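Divalent ion tolerance protein CutA1 (Ehrlichia chaffeensis, PDB 4IYQ) probably binds copper and perhaps other divalent metal ions, and assembles as a trimer of identical subunits. Local coordinates at residues I44-N48 with K49-C53; L80-T83 with N84-Q88. All coordinates share one frame; numbering follows the deposited sequence.

Contact 1 of 2, residues I44-N48 with K49-C53; sequences ILLEN and KLIAC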
# COMPACT_ATOMS: atom_id res chain seq x y z
N ILE A 44 15.38 -3.20 -14.53
CA ILE A 44 14.99 -3.65 -15.86
C ILE A 44 13.76 -2.87 -16.37
O ILE A 44 13.74 -2.44 -17.52
CB ILE A 44 14.71 -5.18 -15.88
CG1 ILE A 44 16.03 -5.96 -15.78
CG2 ILE A 44 13.99 -5.59 -17.17
CD1 ILE A 44 15.89 -7.44 -15.39
N LEU A 45 12.77 -2.66 -15.51
CA LEU A 45 11.60 -1.89 -15.91
C LEU A 45 11.95 -0.43 -16.20
O LEU A 45 11.42 0.16 -17.15
CB LEU A 45 10.53 -1.96 -14.83
CG LEU A 45 9.91 -3.34 -14.60
CD1 LEU A 45 9.04 -3.30 -13.33
CD2 LEU A 45 9.14 -3.80 -15.82
N LEU A 46 12.82 0.15 -15.39
CA LEU A 46 13.22 1.54 -15.59
C LEU A 46 13.96 1.70 -16.91
O LEU A 46 13.69 2.64 -17.68
CB LEU A 46 14.09 2.04 -14.43
CG LEU A 46 13.30 2.39 -13.16
CD1 LEU A 46 14.20 2.57 -11.96
CD2 LEU A 46 12.49 3.67 -13.38
N GLU A 47 14.89 0.79 -17.21
CA GLU A 47 15.67 0.96 -18.42
C GLU A 47 14.78 0.74 -19.64
O GLU A 47 15.11 1.21 -20.72
CB GLU A 47 16.92 0.07 -18.43
CG GLU A 47 16.74 -1.41 -18.58
CD GLU A 47 18.10 -2.11 -18.74
OE1 GLU A 47 18.12 -3.34 -19.00
OE2 GLU A 47 19.14 -1.42 -18.60
N ASN A 48 13.65 0.05 -19.47
CA ASN A 48 12.71 -0.12 -20.57
C ASN A 48 11.65 0.98 -20.60
O ASN A 48 10.69 0.89 -21.37
CB ASN A 48 12.00 -1.48 -20.51
CG ASN A 48 12.89 -2.63 -20.97
OD1 ASN A 48 13.01 -2.89 -22.17
ND2 ASN A 48 13.47 -3.35 -20.02
N LYS A 49 11.80 1.99 -19.74
CA LYS A 49 10.85 3.09 -19.68
C LYS A 49 9.43 2.59 -19.45
O LYS A 49 8.48 3.19 -19.95
CB LYS A 49 10.92 3.94 -20.95
CG LYS A 49 12.20 4.72 -21.07
CD LYS A 49 12.25 5.51 -22.36
CE LYS A 49 11.25 6.64 -22.39
NZ LYS A 49 11.93 7.98 -22.45
N LEU A 50 9.30 1.46 -18.74
CA LEU A 50 7.99 0.88 -18.44
C LEU A 50 7.42 1.39 -17.12
O LEU A 50 6.21 1.31 -16.89
CB LEU A 50 8.07 -0.65 -18.41
CG LEU A 50 8.07 -1.42 -19.73
CD1 LEU A 50 8.39 -2.88 -19.48
CD2 LEU A 50 6.69 -1.29 -20.34
N ILE A 51 8.31 1.86 -16.24
CA ILE A 51 7.91 2.55 -15.01
C ILE A 51 8.74 3.84 -14.85
O ILE A 51 9.76 4.02 -15.51
CB ILE A 51 8.10 1.67 -13.76
CG1 ILE A 51 9.59 1.38 -13.55
CG2 ILE A 51 7.26 0.41 -13.89
CD1 ILE A 51 9.95 0.85 -12.19
N ALA A 52 8.28 4.71 -13.95
CA ALA A 52 8.95 5.97 -13.62
C ALA A 52 9.76 5.85 -12.32
O ALA A 52 10.74 6.55 -12.11
CB ALA A 52 7.91 7.10 -13.49
N CYS A 53 9.29 4.99 -11.43
CA CYS A 53 10.00 4.74 -10.20
C CYS A 53 9.50 3.51 -9.46
O CYS A 53 8.40 3.01 -9.72
CB CYS A 53 9.91 5.98 -9.29
SG CYS A 53 8.23 6.48 -8.90
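Leu50 N and Lys49 N turn back on carbonyls of the last turn of helix 35-47, those of Leu45 and Leu46. Leu50 N reaches Leu45 O at 3.0 Å with an N-H...O angle of 160°, a 6-to-1 closure, and inside it Lys49 N bonds Leu46 O at 2.9 Å. Lys49 makes the reversal with a positive phi (55°); a long charged residue suits this partly exposed turn.

A polar side chain strengthens the same turn. Asn48 ND2 donates to Ile44 O at 2.7 Å, with the acceptor close to the plane of the amide. The backbone N of Asn48 also donates to this oxygen, from the opposite face of its carbonyl, so two donors grip one atom near the helix end. Asparagine, short and with an amide N-H to give, can turn back on its own helix in this way.

The apolar contacts gather round Leu45. Its CD2 touches Leu50 CD1 at 3.8 Å, the two side chains crossing at about a right angle. Ile51 sets its CG1 branch between the backbone N and carbonyl carbon (chi1 65°), which brings CG1 to 3.7 Å from both Leu45 CB and Leu46 CD2. The CG1 arm of Ile51 thus meets Leu45 and Leu46, while its CG2 lies more loosely against Leu45. Leu46 CD2 also rests against Ile51 O. Beyond the turn, Leu45 and Ile51 pack on Leu80, and Leu46 meets Val63 of the second subunit.

The paired 6-to-1 and inner backbone bonds, with the positive phi at Lys49 in the C-prime position and the apolar Leu45-Leu50 contact, are those of a Schellman motif, here ending helix 35-47 before the chain enters strand 53-66.

Contact 2 of 2, residues L80-T83 with N84-Q88; sequences LKTT and NDLVQ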
# COMPACT_ATOMS: atom_id res chain seq x y z
N LEU A 80 5.42 0.03 -7.85
CA LEU A 80 5.92 0.54 -9.11
C LEU A 80 4.94 1.55 -9.66
O LEU A 80 3.72 1.36 -9.55
CB LEU A 80 6.13 -0.62 -10.08
CG LEU A 80 6.95 -1.75 -9.46
CD1 LEU A 80 6.66 -3.10 -10.12
CD2 LEU A 80 8.42 -1.41 -9.55
N LYS A 81 5.44 2.66 -10.20
CA LYS A 81 4.56 3.68 -10.74
C LYS A 81 4.71 3.88 -12.24
O LYS A 81 5.81 4.10 -12.75
CB LYS A 81 4.78 5.01 -10.00
CG LYS A 81 4.97 4.82 -8.50
CD LYS A 81 4.71 6.10 -7.75
CE LYS A 81 5.38 6.06 -6.38
NZ LYS A 81 6.83 6.38 -6.49
N THR A 82 3.58 3.85 -12.94
CA THR A 82 3.59 4.04 -14.39
C THR A 82 2.27 4.67 -14.89
O THR A 82 1.44 5.07 -14.10
CB THR A 82 3.87 2.70 -15.11
OG1 THR A 82 4.04 2.96 -16.51
CG2 THR A 82 2.74 1.70 -14.91
N THR A 83 2.10 4.77 -16.20
CA THR A 83 0.83 5.25 -16.75
C THR A 83 -0.04 4.04 -17.09
O THR A 83 0.48 2.93 -17.33
CB THR A 83 1.02 6.14 -18.01
OG1 THR A 83 1.74 5.42 -19.01
CG2 THR A 83 1.76 7.44 -17.67
N ASN A 84 -1.36 4.26 -17.13
CA ASN A 84 -2.31 3.16 -17.31
C ASN A 84 -2.19 2.37 -18.62
O ASN A 84 -2.58 1.21 -18.68
CB ASN A 84 -3.75 3.68 -17.16
CG ASN A 84 -4.05 4.86 -18.06
OD1 ASN A 84 -3.24 5.22 -18.92
ND2 ASN A 84 -5.23 5.45 -17.89
N ASP A 85 -1.67 2.98 -19.66
CA ASP A 85 -1.55 2.26 -20.92
C ASP A 85 -0.35 1.31 -20.90
O ASP A 85 -0.17 0.50 -21.83
CB ASP A 85 -1.41 3.23 -22.08
CG ASP A 85 -0.27 4.17 -21.88
OD1 ASP A 85 -0.04 4.56 -20.72
OD2 ASP A 85 0.42 4.49 -22.86
N LEU A 86 0.48 1.40 -19.87
CA LEU A 86 1.68 0.57 -19.82
C LEU A 86 1.54 -0.60 -18.82
O LEU A 86 2.43 -1.44 -18.71
CB LEU A 86 2.91 1.42 -19.47
CG LEU A 86 3.31 2.52 -20.46
CD1 LEU A 86 4.48 3.35 -19.95
CD2 LEU A 86 3.61 1.95 -21.84
N VAL A 87 0.42 -0.65 -18.12
CA VAL A 87 0.21 -1.63 -17.05
C VAL A 87 0.32 -3.08 -17.54
O VAL A 87 1.02 -3.91 -16.94
CB VAL A 87 -1.17 -1.45 -16.39
CG1 VAL A 87 -1.54 -2.66 -15.53
CG2 VAL A 87 -1.17 -0.18 -15.59
N GLN A 88 -0.35 -3.37 -18.63
CA GLN A 88 -0.30 -4.72 -19.15
C GLN A 88 1.14 -5.06 -19.62
O GLN A 88 1.66 -6.14 -19.32
CB GLN A 88 -1.32 -4.87 -20.27
CG GLN A 88 -1.81 -6.29 -20.39
CD GLN A 88 -2.45 -6.75 -19.09
OE1 GLN A 88 -3.46 -6.19 -18.64
NE2 GLN A 88 -1.85 -7.76 -18.46
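Leu86 N bonds Thr83 O at 3.0 Å, with an N-H...O angle of 158°, closing a turn three residues on as the chain leaves strand 69-83. The side chain of Thr83 braces this turn from the same residue. Its OG1 sits between the backbone N and the carbonyl carbon (chi1 57°), lying alongside Asp85, and gives its proton to Asp85 OD1 at 2.6 Å. That oxygen receives it through the syn lone pair, the side facing OD2. Threonine suits the place: its hydroxyl serves the turn, and its branched shape is at home at a strand end. Asp85, exposed and short, can bend its carboxylate back to the hydroxyl two residues earlier.

The link is a tight beta-to-alpha connection, passing from strand 69-83 of the antiparallel sheet into helix 87-97 within a few residues, in the ferredoxin-like fold of CutA proteins. Leu86 leans back on the two threonines. Its CD1 lies 3.5 Å from Thr82 OG1 and 3.6 Å from Thr83 OG1, so apolar carbon rests against both hydroxyls; beyond it Leu86 touches Thr125 of helix 115-125. Thr82 OG1 is not left to this apolar neighbour, because it is hydrogen-bonded to Leu50 O. Val87 places CG2 3.9 Å from Thr83 O, and its compact branched side chain also packs on Ser26 of the adjoining strand 25-32.

Overall arrangement
Both contacts are local turns, one leading out of a helix and the other into one, and each is partly buried. In contact 1 the helix is closed by backbone bonds and an asparagine amide, together with a leucine-isoleucine cluster; contact 2 is more polar, pairing a threonine hydroxyl with an exposed aspartate, with Leu86 and Val87 as its apolar members. Their centres lie about 10 Å apart and they touch directly: besides the bond from Thr82 to Leu50, Ala52 N and Lys81 O, 2.8 Å apart, probably form a hydrogen bond. The end of strand 69-83 in contact 2 thereby lines up with the chain entering strand 53-66 after contact 1.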